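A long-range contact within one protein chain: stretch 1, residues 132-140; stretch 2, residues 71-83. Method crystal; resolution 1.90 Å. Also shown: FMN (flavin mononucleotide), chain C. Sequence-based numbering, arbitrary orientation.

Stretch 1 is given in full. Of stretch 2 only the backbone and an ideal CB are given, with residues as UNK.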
# COMPACT_ATOMS: atom_id res chain seq x y z
N ALA A 132 -5.25 8.29 -10.12
CA ALA A 132 -6.18 7.79 -9.11
C ALA A 132 -6.15 8.74 -7.91
O ALA A 132 -5.12 9.35 -7.64
CB ALA A 132 -5.81 6.41 -8.68
N HIS A 133 -7.27 8.89 -7.22
CA HIS A 133 -7.37 9.83 -6.10
C HIS A 133 -8.19 9.16 -5.00
O HIS A 133 -9.36 8.85 -5.18
CB HIS A 133 -8.01 11.12 -6.57
CG HIS A 133 -7.87 12.28 -5.63
ND1 HIS A 133 -8.05 12.18 -4.27
CD2 HIS A 133 -7.63 13.58 -5.88
CE1 HIS A 133 -7.91 13.38 -3.72
NE2 HIS A 133 -7.65 14.24 -4.67
N GLY A 134 -7.53 8.91 -3.87
CA GLY A 134 -8.17 8.24 -2.74
C GLY A 134 -9.10 9.18 -2.01
O GLY A 134 -8.88 10.39 -1.99
N MSE A 135 -10.16 8.62 -1.42
CA MSE A 135 -11.13 9.43 -0.66
C MSE A 135 -11.63 8.74 0.60
O MSE A 135 -12.12 7.62 0.56
CB MSE A 135 -12.33 9.83 -1.54
CG MSE A 135 -11.96 10.59 -2.80
SE MSE A 135 -13.56 10.81 -3.91
CE MSE A 135 -13.74 8.91 -4.46
N GLY A 136 -11.52 9.42 1.74
CA GLY A 136 -12.15 8.98 2.98
C GLY A 136 -13.42 9.76 3.30
O GLY A 136 -14.20 9.34 4.17
N GLY A 137 -13.64 10.87 2.60
CA GLY A 137 -14.85 11.66 2.73
C GLY A 137 -16.01 10.98 2.00
O GLY A 137 -16.42 11.40 0.93
N ILE A 138 -16.50 9.91 2.61
CA ILE A 138 -17.48 9.03 1.99
C ILE A 138 -18.42 8.51 3.07
O ILE A 138 -18.05 8.49 4.24
CB ILE A 138 -16.79 7.81 1.32
CG1 ILE A 138 -16.08 6.92 2.35
CG2 ILE A 138 -15.78 8.26 0.26
CD1 ILE A 138 -15.34 5.78 1.71
N PHE A 139 -19.62 8.09 2.68
CA PHE A 139 -20.61 7.59 3.63
C PHE A 139 -20.46 6.07 3.75
O PHE A 139 -21.10 5.33 3.01
CB PHE A 139 -22.02 7.97 3.17
CG PHE A 139 -22.27 9.46 3.06
CD1 PHE A 139 -22.46 10.23 4.19
CD2 PHE A 139 -22.39 10.06 1.83
CE1 PHE A 139 -22.72 11.59 4.09
CE2 PHE A 139 -22.63 11.41 1.71
CZ PHE A 139 -22.81 12.17 2.85
N LYS A 140 -19.63 5.60 4.68
CA LYS A 140 -19.27 4.17 4.75
C LYS A 140 -20.46 3.25 5.05
O LYS A 140 -20.57 2.17 4.46
CB LYS A 140 -18.17 3.91 5.80
CG LYS A 140 -16.78 4.39 5.42
CD LYS A 140 -15.78 3.95 6.51
CE LYS A 140 -14.33 4.33 6.20
NZ LYS A 140 -13.32 3.60 7.11
N UNK A 71 -21.62 8.31 -7.07
CA UNK A 71 -21.33 9.72 -6.78
C UNK A 71 -21.95 10.16 -5.44
O UNK A 71 -21.30 10.82 -4.62
CB UNK A 71 -21.85 10.61 -7.91
N UNK A 72 -23.20 9.78 -5.18
CA UNK A 72 -23.90 10.34 -4.02
C UNK A 72 -23.50 9.66 -2.72
O UNK A 72 -23.86 10.15 -1.65
CB UNK A 72 -25.41 10.22 -4.21
N UNK A 73 -22.73 8.56 -2.83
CA UNK A 73 -22.11 7.87 -1.71
C UNK A 73 -20.83 8.57 -1.24
O UNK A 73 -20.28 8.23 -0.19
CB UNK A 73 -21.80 6.42 -2.10
N UNK A 74 -20.37 9.56 -1.99
CA UNK A 74 -19.30 10.45 -1.54
C UNK A 74 -19.93 11.65 -0.85
O UNK A 74 -21.07 12.04 -1.17
CB UNK A 74 -18.41 10.89 -2.71
N UNK A 75 -19.17 12.25 0.06
CA UNK A 75 -19.58 13.52 0.66
C UNK A 75 -19.54 14.64 -0.36
O UNK A 75 -18.83 14.55 -1.36
CB UNK A 75 -18.69 13.87 1.85
N UNK A 76 -20.34 15.68 -0.08
CA UNK A 76 -20.64 16.76 -1.03
C UNK A 76 -19.37 17.39 -1.59
O UNK A 76 -19.28 17.63 -2.80
CB UNK A 76 -21.49 17.84 -0.36
N UNK A 77 -18.42 17.66 -0.71
CA UNK A 77 -17.15 18.26 -1.09
C UNK A 77 -16.44 17.45 -2.15
O UNK A 77 -16.03 17.98 -3.17
CB UNK A 77 -16.25 18.41 0.14
N UNK A 78 -16.29 16.15 -1.90
CA UNK A 78 -15.68 15.26 -2.88
C UNK A 78 -16.51 15.11 -4.15
O UNK A 78 -15.95 15.05 -5.25
CB UNK A 78 -15.45 13.88 -2.25
N UNK A 79 -17.84 15.08 -4.03
CA UNK A 79 -18.70 14.95 -5.21
C UNK A 79 -18.40 15.99 -6.27
O UNK A 79 -18.44 15.70 -7.45
CB UNK A 79 -20.17 15.05 -4.80
N UNK A 80 -18.11 17.21 -5.82
CA UNK A 80 -17.97 18.37 -6.68
C UNK A 80 -16.99 18.11 -7.82
O UNK A 80 -17.22 18.55 -8.93
CB UNK A 80 -17.52 19.58 -5.86
N UNK A 81 -15.91 17.39 -7.53
CA UNK A 81 -14.88 17.12 -8.53
C UNK A 81 -14.88 15.67 -8.98
O UNK A 81 -14.64 15.40 -10.15
CB UNK A 81 -13.50 17.49 -7.98
N UNK A 82 -15.15 14.74 -8.07
CA UNK A 82 -15.11 13.31 -8.39
C UNK A 82 -16.21 12.86 -9.37
O UNK A 82 -16.08 11.83 -10.02
CB UNK A 82 -15.23 12.50 -7.10
N UNK A 83 -17.29 13.64 -9.46
CA UNK A 83 -18.37 13.33 -10.39
C UNK A 83 -17.92 13.40 -11.82
O UNK A 83 -18.61 12.92 -12.70
CB UNK A 83 -19.55 14.28 -10.18
N1 FMN C . -8.43 13.80 -1.03
C2 FMN C . -9.62 14.54 -1.04
O2 FMN C . -9.70 15.56 -1.73
N3 FMN C . -10.70 14.14 -0.28
C4 FMN C . -10.66 13.01 0.49
O4 FMN C . -11.72 12.57 0.98
C4A FMN C . -9.46 12.27 0.50
N5 FMN C . -9.37 11.12 1.27
C5A FMN C . -8.21 10.37 1.22
C6 FMN C . -8.13 9.20 1.96
C7 FMN C . -7.00 8.41 1.92
C7M FMN C . -7.20 6.98 2.32
C8 FMN C . -5.90 8.79 1.15
C8M FMN C . -4.93 7.75 0.65
C9 FMN C . -5.96 9.96 0.40
C9A FMN C . -7.12 10.77 0.45
N10 FMN C . -7.18 11.94 -0.27
C10 FMN C . -8.36 12.67 -0.26
C1' FMN C . -5.99 12.46 -1.04
C2' FMN C . -4.77 12.79 -0.18
O2' FMN C . -4.89 14.07 0.44
C3' FMN C . -3.50 12.71 -1.03
O3' FMN C . -3.31 11.37 -1.46
C4' FMN C . -2.29 13.23 -0.27
O4' FMN C . -2.43 14.62 -0.01
C5' FMN C . -0.97 12.99 -0.99
O5' FMN C . -0.96 13.64 -2.25
P FMN C . -0.67 12.81 -3.60
O1P FMN C . 0.79 12.40 -3.55
O2P FMN C . -1.54 11.56 -3.62
O3P FMN C . -1.00 13.74 -4.74

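Position 71, in a helical turn, has no atom of stretch 1 within 5.5 Å of its ideal CB, so almost any helix-compatible residue would serve; it is Val71. Position 72 points its CB away from stretch 1, which suits a polar residue, and Glu72 sends its carboxylate outward.

At position 73 the carbonyl accepts a nearly straight hydrogen bond from Phe139 (N to O of position 73, 2.9 Å), a bond that asks nothing of the side chain. CA-to-CB runs sideways and stretch 1 offers it little, Phe139 O lying 5.3 Å from the ideal CB, so the visible atoms allow many side chains. Leu73 is deposited; its side chain stays at least 4.7 Å from stretch 1, and its backbone makes the bond.

At position 74 the backbone is extended (-92/154) and bridges Ile138, the two CA atoms 4.2 Å apart. Although CA-to-CB points away, Ile138 CG2 and Met135 SE lie within 5.0 Å of the ideal CB, so a branched or flexible apolar chain could bend back to them. Leu74 does: its CD2 reaches Met135 CE and Ile138 CG2, each at 3.8 Å.

Position 75 stands just before a helix, at its N-cap, where Ser, Thr, Asp or Asn would be a common choice. Its amide donates to Gly137 O (N to O, 3.0 Å), yet Phe139 CZ lies 4.6 Å from the ideal CB and favours a long apolar chain. Selenomethionine Met75 answers the ring: its CG lies over one face, 3.9 Å from Phe139 CZ, while its CE approaches Ile138 O at 3.5 Å.

Positions 76 and 77 find nothing of stretch 1 near their ideal CBs. A polar residue suits the first, and Glu76 forms a salt bridge along the helix with the side chain at position 80; the second has room for a CB but is Gly77.

Position 78 points toward stretch 1, its ideal CB 4.0 Å from Met135 SE and 4.2 Å from Gly137 O, with the flavin O4 beyond. A short polar side chain, preferably with a donor, would suit. It is Asn78, beside a Gly137 whose missing CB leaves space for it.

At position 79 CA-to-CB runs sideways with nothing of stretch 1 near the ideal CB, so many helix-compatible residues would do; Gln79 is deposited. Position 80 is out of reach, so many residues would suit, long polar ones among them; Lys80 NZ pairs with Glu76 OE1 at 3.3 Å.

Position 81 points toward stretch 1 but from a distance, so a large side chain is needed to reach the His133 ring and Met135. Trp81 spans the gap: CH2 comes to 3.5 Å from His133 CG, over the imidazole face, and 3.8 Å from Met135 SE.

Position 82 faces Met135 SE, 4.0 Å from its ideal CB, favouring a small apolar residue; Ala82 makes that contact with its methyl. Position 83 is out of reach, so stretch 1 sets no limit on its side chain, and Lys83 is free of stretch 1.

Stretch 2 71-83: VELLMEGNQKWAK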
# COMPACT_ATOMS: atom_id res chain seq x y z
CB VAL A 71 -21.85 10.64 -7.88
CG1 VAL A 71 -21.75 12.10 -7.45
CG2 VAL A 71 -21.07 10.42 -9.20
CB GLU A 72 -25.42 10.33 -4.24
CG GLU A 72 -26.08 9.00 -4.06
CD GLU A 72 -27.54 9.01 -4.46
OE1 GLU A 72 -28.31 9.87 -3.95
OE2 GLU A 72 -27.91 8.15 -5.27
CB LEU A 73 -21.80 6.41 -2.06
CG LEU A 73 -23.02 5.48 -2.17
CD1 LEU A 73 -22.58 4.12 -2.70
CD2 LEU A 73 -23.71 5.36 -0.84
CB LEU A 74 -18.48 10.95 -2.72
CG LEU A 74 -18.14 9.92 -3.80
CD1 LEU A 74 -17.47 10.60 -4.98
CD2 LEU A 74 -17.30 8.84 -3.19
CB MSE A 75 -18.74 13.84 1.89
CG MSE A 75 -19.02 12.85 2.98
SE MSE A 75 -17.95 13.11 4.58
CE MSE A 75 -18.71 11.59 5.67
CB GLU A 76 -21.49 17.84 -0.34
CG GLU A 76 -21.64 19.15 -1.13
CD GLU A 76 -22.61 20.15 -0.47
OE1 GLU A 76 -22.91 21.20 -1.10
OE2 GLU A 76 -23.07 19.89 0.67
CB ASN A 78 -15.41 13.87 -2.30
CG ASN A 78 -14.24 13.85 -1.32
OD1 ASN A 78 -14.22 13.04 -0.38
ND2 ASN A 78 -13.26 14.71 -1.54
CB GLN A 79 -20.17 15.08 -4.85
CG GLN A 79 -20.74 13.87 -4.15
CD GLN A 79 -22.23 13.99 -3.89
OE1 GLN A 79 -22.73 13.54 -2.86
NE2 GLN A 79 -22.95 14.56 -4.84
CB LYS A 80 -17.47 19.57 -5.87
CG LYS A 80 -18.49 20.14 -4.91
CD LYS A 80 -17.85 21.12 -3.91
CE LYS A 80 -18.87 22.16 -3.40
NZ LYS A 80 -20.12 21.57 -2.77
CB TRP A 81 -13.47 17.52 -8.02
CG TRP A 81 -13.09 16.89 -6.73
CD1 TRP A 81 -13.30 17.40 -5.48
CD2 TRP A 81 -12.42 15.65 -6.54
NE1 TRP A 81 -12.81 16.56 -4.53
CE2 TRP A 81 -12.26 15.46 -5.15
CE3 TRP A 81 -11.94 14.66 -7.42
CZ2 TRP A 81 -11.66 14.34 -4.61
CZ3 TRP A 81 -11.34 13.54 -6.87
CH2 TRP A 81 -11.21 13.38 -5.48
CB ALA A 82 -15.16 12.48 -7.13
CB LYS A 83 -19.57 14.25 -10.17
CG LYS A 83 -19.36 15.71 -10.53
CD LYS A 83 -20.45 16.53 -9.90
CE LYS A 83 -20.35 17.99 -10.21
NZ LYS A 83 -21.50 18.74 -9.57
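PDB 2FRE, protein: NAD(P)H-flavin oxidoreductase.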